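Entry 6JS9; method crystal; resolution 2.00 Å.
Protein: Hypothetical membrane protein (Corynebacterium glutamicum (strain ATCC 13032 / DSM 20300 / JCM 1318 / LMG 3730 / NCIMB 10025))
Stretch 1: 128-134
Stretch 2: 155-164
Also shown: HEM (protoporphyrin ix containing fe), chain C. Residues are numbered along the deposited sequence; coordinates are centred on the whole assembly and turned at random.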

ATOM      1  N   ASP A 128       8.160   7.615  -2.816  1.00 42.21           N
ATOM      2  CA  ASP A 128       7.866   8.124  -1.470  1.00 38.03           C
ATOM      3  C   ASP A 128       6.535   8.876  -1.422  1.00 40.86           C
ATOM      4  O   ASP A 128       6.424   9.959  -0.842  1.00 45.55           O
ATOM      5  N   ILE A 129       5.519   8.299  -2.041  1.00 34.09           N
ATOM      6  CA  ILE A 129       4.196   8.907  -2.071  1.00 40.37           C
ATOM      7  C   ILE A 129       3.451   8.464  -0.829  1.00 32.78           C
ATOM      8  O   ILE A 129       3.363   7.262  -0.550  1.00 31.50           O
ATOM      9  N   VAL A 130       2.899   9.416  -0.081  1.00 31.59           N
ATOM     10  CA  VAL A 130       1.995   9.041   1.003  1.00 35.47           C
ATOM     11  C   VAL A 130       0.660   8.654   0.373  1.00 28.12           C
ATOM     12  O   VAL A 130      -0.103   9.510  -0.082  1.00 29.74           O
ATOM     13  N   LEU A 131       0.370   7.358   0.357  1.00 30.23           N
ATOM     14  CA  LEU A 131      -0.818   6.854  -0.312  1.00 30.11           C
ATOM     15  C   LEU A 131      -2.067   6.945   0.562  1.00 36.15           C
ATOM     16  O   LEU A 131      -3.168   7.166   0.048  1.00 29.39           O
ATOM     17  N   ALA A 132      -1.926   6.754   1.872  1.00 30.01           N
ATOM     18  CA  ALA A 132      -3.074   6.700   2.768  1.00 31.81           C
ATOM     19  C   ALA A 132      -2.667   7.150   4.163  1.00 37.39           C
ATOM     20  O   ALA A 132      -1.539   6.911   4.605  1.00 31.61           O
ATOM     21  N   ASP A 133      -3.609   7.806   4.841  1.00 40.03           N
ATOM     22  CA  ASP A 133      -3.534   8.078   6.271  1.00 37.04           C
ATOM     23  C   ASP A 133      -4.283   6.985   7.021  1.00 38.52           C
ATOM     24  O   ASP A 133      -5.356   6.545   6.591  1.00 38.28           O
ATOM     25  N   VAL A 134      -3.718   6.545   8.144  1.00 30.81           N
ATOM     26  CA  VAL A 134      -4.267   5.437   8.919  1.00 32.90           C
ATOM     27  C   VAL A 134      -4.658   5.943  10.299  1.00 39.26           C
ATOM     28  O   VAL A 134      -3.876   6.643  10.955  1.00 32.88           O
ATOM     29  N   LEU A 155      -7.605   7.722   1.690  1.00 43.98           N
ATOM     30  CA  LEU A 155      -6.761   8.019   0.538  1.00 28.81           C
ATOM     31  C   LEU A 155      -6.364   9.493   0.502  1.00 29.48           C
ATOM     32  O   LEU A 155      -7.178  10.385   0.762  1.00 39.02           O
ATOM     33  N   THR A 156      -5.106   9.752   0.157  1.00 29.28           N
ATOM     34  CA  THR A 156      -4.613  11.119   0.070  1.00 29.94           C
ATOM     35  C   THR A 156      -4.923  11.720  -1.293  1.00 34.68           C
ATOM     36  O   THR A 156      -5.274  11.024  -2.252  1.00 34.11           O
ATOM     37  N   ALA A 157      -4.758  13.041  -1.373  1.00 31.24           N
ATOM     38  CA  ALA A 157      -4.925  13.737  -2.644  1.00 42.68           C
ATOM     39  C   ALA A 157      -4.005  13.150  -3.708  1.00 42.20           C
ATOM     40  O   ALA A 157      -4.431  12.879  -4.838  1.00 31.26           O
ATOM     41  N   ALA A 158      -2.738  12.922  -3.353  1.00 37.09           N
ATOM     42  CA  ALA A 158      -1.781  12.407  -4.327  1.00 38.08           C
ATOM     43  C   ALA A 158      -2.106  10.969  -4.716  1.00 32.95           C
ATOM     44  O   ALA A 158      -1.909  10.577  -5.873  1.00 36.59           O
ATOM     45  N   GLY A 159      -2.589  10.164  -3.763  1.00 31.63           N
ATOM     46  CA  GLY A 159      -2.993   8.802  -4.089  1.00 28.42           C
ATOM     47  C   GLY A 159      -4.167   8.769  -5.048  1.00 34.12           C
ATOM     48  O   GLY A 159      -4.203   7.960  -5.981  1.00 33.19           O
ATOM     49  N   ALA A 160      -5.143   9.653  -4.835  1.00 32.71           N
ATOM     50  CA  ALA A 160      -6.276   9.728  -5.744  1.00 33.66           C
ATOM     51  C   ALA A 160      -5.812  10.071  -7.149  1.00 34.12           C
ATOM     52  O   ALA A 160      -6.297   9.496  -8.131  1.00 35.08           O
ATOM     53  N   GLN A 161      -4.870  11.011  -7.257  1.00 29.79           N
ATOM     54  CA  GLN A 161      -4.323  11.396  -8.551  1.00 39.96           C
ATOM     55  C   GLN A 161      -3.544  10.245  -9.183  1.00 43.45           C
ATOM     56  O   GLN A 161      -3.650  10.000 -10.392  1.00 41.44           O
ATOM     57  N   ALA A 162      -2.763   9.525  -8.378  1.00 42.45           N
ATOM     58  CA  ALA A 162      -1.995   8.394  -8.885  1.00 40.53           C
ATOM     59  C   ALA A 162      -2.885   7.275  -9.403  1.00 39.67           C
ATOM     60  O   ALA A 162      -2.438   6.465 -10.225  1.00 42.08           O
ATOM     61  N   PHE A 163      -4.123   7.197  -8.940  1.00 31.05           N
ATOM     62  CA  PHE A 163      -5.048   6.175  -9.396  1.00 32.85           C
ATOM     63  C   PHE A 163      -6.120   6.767 -10.311  1.00 36.72           C
ATOM     64  O   PHE A 163      -7.294   6.408 -10.231  1.00 37.93           O
ATOM     65  N   GLY A 164      -5.714   7.699 -11.178  1.00 33.40           N
ATOM     66  CA  GLY A 164      -6.548   8.171 -12.269  1.00 41.82           C
ATOM     67  C   GLY A 164      -7.624   9.170 -11.906  1.00 45.44           C
ATOM     68  O   GLY A 164      -8.440   9.524 -12.777  1.00 40.25           O
TER

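Packing of the stretch 128-134, largely a strand, against the segment 155-164, whose helix 157-162 crosses the strand at 114° between N-to-C directions. Thr156, the N-cap residue, supplies both hydrogen bonds between the two stretches. Its CA-to-CB bond points toward the strand, and with chi1 in p its hydroxyl is used twice: OG1 donates to the backbone O of Val130 at 2.7 Å and accepts from the backbone N of Gly159 at 3.0 Å. One side chain thus satisfies a strand carbonyl and caps a first-turn amide that has no helical carbonyl to bond. The next strand carbonyl is met by the same residue, Thr156 N donating to Leu131 O at 3.2 Å with a nearly straight N-H...O angle of 165°, while Thr156 O accepts from Ala160 N at 2.9 Å. The Thr156 methyl CG2 lies 3.9 Å from CG1 of Val130 (chi1 t) and 4.2 Å from OD2 of Asp133 (chi1 m), the latter a contact without a hydrogen bond. Ala132 and Leu155 form an antiparallel, non-hydrogen-bonded bridge pair with their side chains on the same face of the sheet. Leu131 (t, p) starts away from the segment, but its end returns: CD1 sits 3.7 Å from Gly159 CA, 3.9 Å from Leu155 CD1 and 3.9 Å from Phe163 CE1, approaching that ring obliquely. Gly159 leaves the space this requires; a CB there would clash with CD1 of both Leu131 and Leu155 (t, p). Earlier in the strand stretch, Ile129 (m, m) points its CA-to-CB bond toward the helix and rests its CG2 4.2 Å from Ala158 CB. Phe163 (chi1 m) turns its ring to Leu131, whereas its carbonyl O lies 3.6 Å from HEM CHB; Gly164 N, 3.9 Å from HEM CMB, is satisfied by Gln161 O at 3.2 Å.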

ATOM      1  CB  ASP A 128       9.004   9.013  -0.964  1.00 48.45           C
ATOM      2  CG  ASP A 128      10.349   8.328  -1.033  1.00 54.45           C
ATOM      3  OD1 ASP A 128      10.503   7.241  -0.419  1.00 53.30           O
ATOM      4  OD2 ASP A 128      11.240   8.880  -1.722  1.00 55.72           O
ATOM      5  CB  ILE A 129       3.426   8.494  -3.342  1.00 43.47           C
ATOM      6  CG1 ILE A 129       4.193   8.920  -4.592  1.00 47.38           C
ATOM      7  CG2 ILE A 129       2.025   9.099  -3.357  1.00 43.83           C
ATOM      8  CD1 ILE A 129       4.403  10.427  -4.733  1.00 53.61           C
ATOM      9  CB  VAL A 130       1.819  10.152   2.045  1.00 39.59           C
ATOM     10  CG1 VAL A 130       0.840   9.693   3.103  1.00 34.60           C
ATOM     11  CG2 VAL A 130       3.156  10.502   2.702  1.00 36.44           C
ATOM     12  CB  LEU A 131      -0.578   5.400  -0.728  1.00 29.55           C
ATOM     13  CG  LEU A 131      -1.684   4.695  -1.505  1.00 26.38           C
ATOM     14  CD1 LEU A 131      -2.083   5.496  -2.735  1.00 26.45           C
ATOM     15  CD2 LEU A 131      -1.241   3.274  -1.882  1.00 27.58           C
ATOM     16  CB  ALA A 132      -3.677   5.287   2.849  1.00 27.77           C
ATOM     17  CB  ASP A 133      -4.154   9.438   6.600  1.00 40.18           C
ATOM     18  CG  ASP A 133      -3.284  10.614   6.173  1.00 46.10           C
ATOM     19  OD1 ASP A 133      -2.088  10.646   6.544  1.00 42.44           O
ATOM     20  OD2 ASP A 133      -3.809  11.518   5.485  1.00 43.32           O
ATOM     21  CB  VAL A 134      -3.266   4.276   9.055  1.00 37.12           C
ATOM     22  CG1 VAL A 134      -3.961   3.048   9.657  1.00 40.87           C
ATOM     23  CG2 VAL A 134      -2.615   3.965   7.722  1.00 29.71           C
ATOM     24  CB  LEU A 155      -7.512   7.649  -0.750  1.00 34.09           C
ATOM     25  CG  LEU A 155      -6.838   7.906  -2.093  1.00 34.31           C
ATOM     26  CD1 LEU A 155      -5.666   6.956  -2.267  1.00 35.33           C
ATOM     27  CD2 LEU A 155      -7.829   7.759  -3.210  1.00 28.11           C
ATOM     28  CB  THR A 156      -3.107  11.187   0.293  1.00 38.34           C
ATOM     29  OG1 THR A 156      -2.455  10.570  -0.825  1.00 29.12           O
ATOM     30  CG2 THR A 156      -2.706  10.487   1.617  1.00 30.42           C
ATOM     31  CB  ALA A 157      -4.658  15.233  -2.454  1.00 37.73           C
ATOM     32  CB  ALA A 158      -0.356  12.523  -3.773  1.00 40.82           C
ATOM     33  CB  ALA A 160      -7.281  10.761  -5.241  1.00 41.74           C
ATOM     34  CB  GLN A 161      -3.436  12.628  -8.371  1.00 41.78           C
ATOM     35  CG  GLN A 161      -3.262  13.477  -9.595  1.00 61.94           C
ATOM     36  CD  GLN A 161      -2.315  12.860 -10.599  1.00 79.65           C
ATOM     37  OE1 GLN A 161      -1.416  12.094 -10.230  1.00 83.37           O
ATOM     38  NE2 GLN A 161      -2.510  13.185 -11.878  1.00 82.50           N
ATOM     39  CB  ALA A 162      -1.075   7.858  -7.788  1.00 34.56           C
ATOM     40  CB  PHE A 163      -5.648   5.439  -8.207  1.00 26.57           C
ATOM     41  CG  PHE A 163      -4.719   4.409  -7.621  1.00 32.37           C
ATOM     42  CD1 PHE A 163      -3.739   4.775  -6.697  1.00 32.92           C
ATOM     43  CD2 PHE A 163      -4.804   3.077  -8.012  1.00 37.55           C
ATOM     44  CE1 PHE A 163      -2.867   3.830  -6.161  1.00 31.92           C
ATOM     45  CE2 PHE A 163      -3.940   2.125  -7.489  1.00 30.14           C
ATOM     46  CZ  PHE A 163      -2.970   2.501  -6.552  1.00 30.89           C
TER
HETATM   47  CHA HEM C 300     -12.988   2.682 -12.468  1.00 31.17           C
HETATM   48  CHB HEM C 300      -8.224   3.631 -12.371  1.00 33.36           C
HETATM   49  CHC HEM C 300      -7.953   3.359 -17.224  1.00 27.53           C
HETATM   50  CHD HEM C 300     -12.785   2.867 -17.341  1.00 29.26           C
HETATM   51  C1A HEM C 300     -11.710   2.937 -12.004  1.00 32.90           C
HETATM   52  C2A HEM C 300     -11.295   3.013 -10.618  1.00 29.00           C
HETATM   53  C3A HEM C 300      -9.984   3.270 -10.574  1.00 33.83           C
HETATM   54  C4A HEM C 300      -9.512   3.366 -11.949  1.00 30.88           C
HETATM   55  CMA HEM C 300      -9.146   3.435  -9.275  1.00 24.87           C
HETATM   56  CAA HEM C 300     -12.234   2.809  -9.422  1.00 25.53           C
HETATM   57  CBA HEM C 300     -12.557   1.321  -9.288  1.00 27.25           C
HETATM   58  CGA HEM C 300     -13.373   1.122  -8.042  1.00 38.56           C
HETATM   59  O1A HEM C 300     -12.767   0.979  -6.942  1.00 33.75           O
HETATM   60  O2A HEM C 300     -14.628   1.121  -8.164  1.00 35.62           O
HETATM   61  C1B HEM C 300      -7.746   3.651 -13.666  1.00 26.05           C
HETATM   62  C2B HEM C 300      -6.368   3.938 -14.039  1.00 28.78           C
HETATM   63  C3B HEM C 300      -6.280   3.865 -15.385  1.00 29.48           C
HETATM   64  C4B HEM C 300      -7.604   3.520 -15.898  1.00 25.11           C
HETATM   65  CMB HEM C 300      -5.261   4.257 -12.991  1.00 31.34           C
HETATM   66  CAB HEM C 300      -5.067   4.062 -16.342  1.00 31.65           C
HETATM   67  CBB HEM C 300      -3.821   4.362 -15.950  1.00 36.20           C
HETATM   68  C1C HEM C 300      -9.246   3.218 -17.702  1.00 25.01           C
HETATM   69  C2C HEM C 300      -9.641   3.094 -19.090  1.00 23.45           C
HETATM   70  C3C HEM C 300     -10.980   2.956 -19.126  1.00 25.99           C
HETATM   71  C4C HEM C 300     -11.470   2.976 -17.756  1.00 26.32           C
HETATM   72  CMC HEM C 300      -8.624   3.133 -20.248  1.00 28.00           C
HETATM   73  CAC HEM C 300     -11.915   2.793 -20.354  1.00 31.37           C
HETATM   74  CBC HEM C 300     -11.493   2.805 -21.617  1.00 35.68           C
HETATM   75  C1D HEM C 300     -13.269   2.752 -16.047  1.00 23.95           C
HETATM   76  C2D HEM C 300     -14.654   2.513 -15.650  1.00 32.14           C
HETATM   77  C3D HEM C 300     -14.706   2.466 -14.304  1.00 28.14           C
HETATM   78  C4D HEM C 300     -13.365   2.670 -13.799  1.00 28.76           C
HETATM   79  CMD HEM C 300     -15.857   2.335 -16.609  1.00 27.90           C
HETATM   80  CAD HEM C 300     -15.942   2.212 -13.405  1.00 27.30           C
HETATM   81  CBD HEM C 300     -16.020   0.688 -13.253  1.00 26.61           C
HETATM   82  CGD HEM C 300     -17.166   0.249 -12.372  1.00 34.88           C
HETATM   83  O1D HEM C 300     -17.543  -0.943 -12.475  1.00 33.11           O
HETATM   84  O2D HEM C 300     -17.713   1.064 -11.578  1.00 39.43           O
HETATM   85  NA  HEM C 300     -10.592   3.151 -12.779  1.00 34.39           N
HETATM   86  NB  HEM C 300      -8.464   3.408 -14.829  1.00 27.07           N
HETATM   87  NC  HEM C 300     -10.382   3.122 -16.926  1.00 27.43           N
HETATM   88  ND  HEM C 300     -12.524   2.835 -14.879  1.00 26.95           N
HETATM   89 FE   HEM C 300     -10.444   2.819 -14.839  1.00 36.31          FE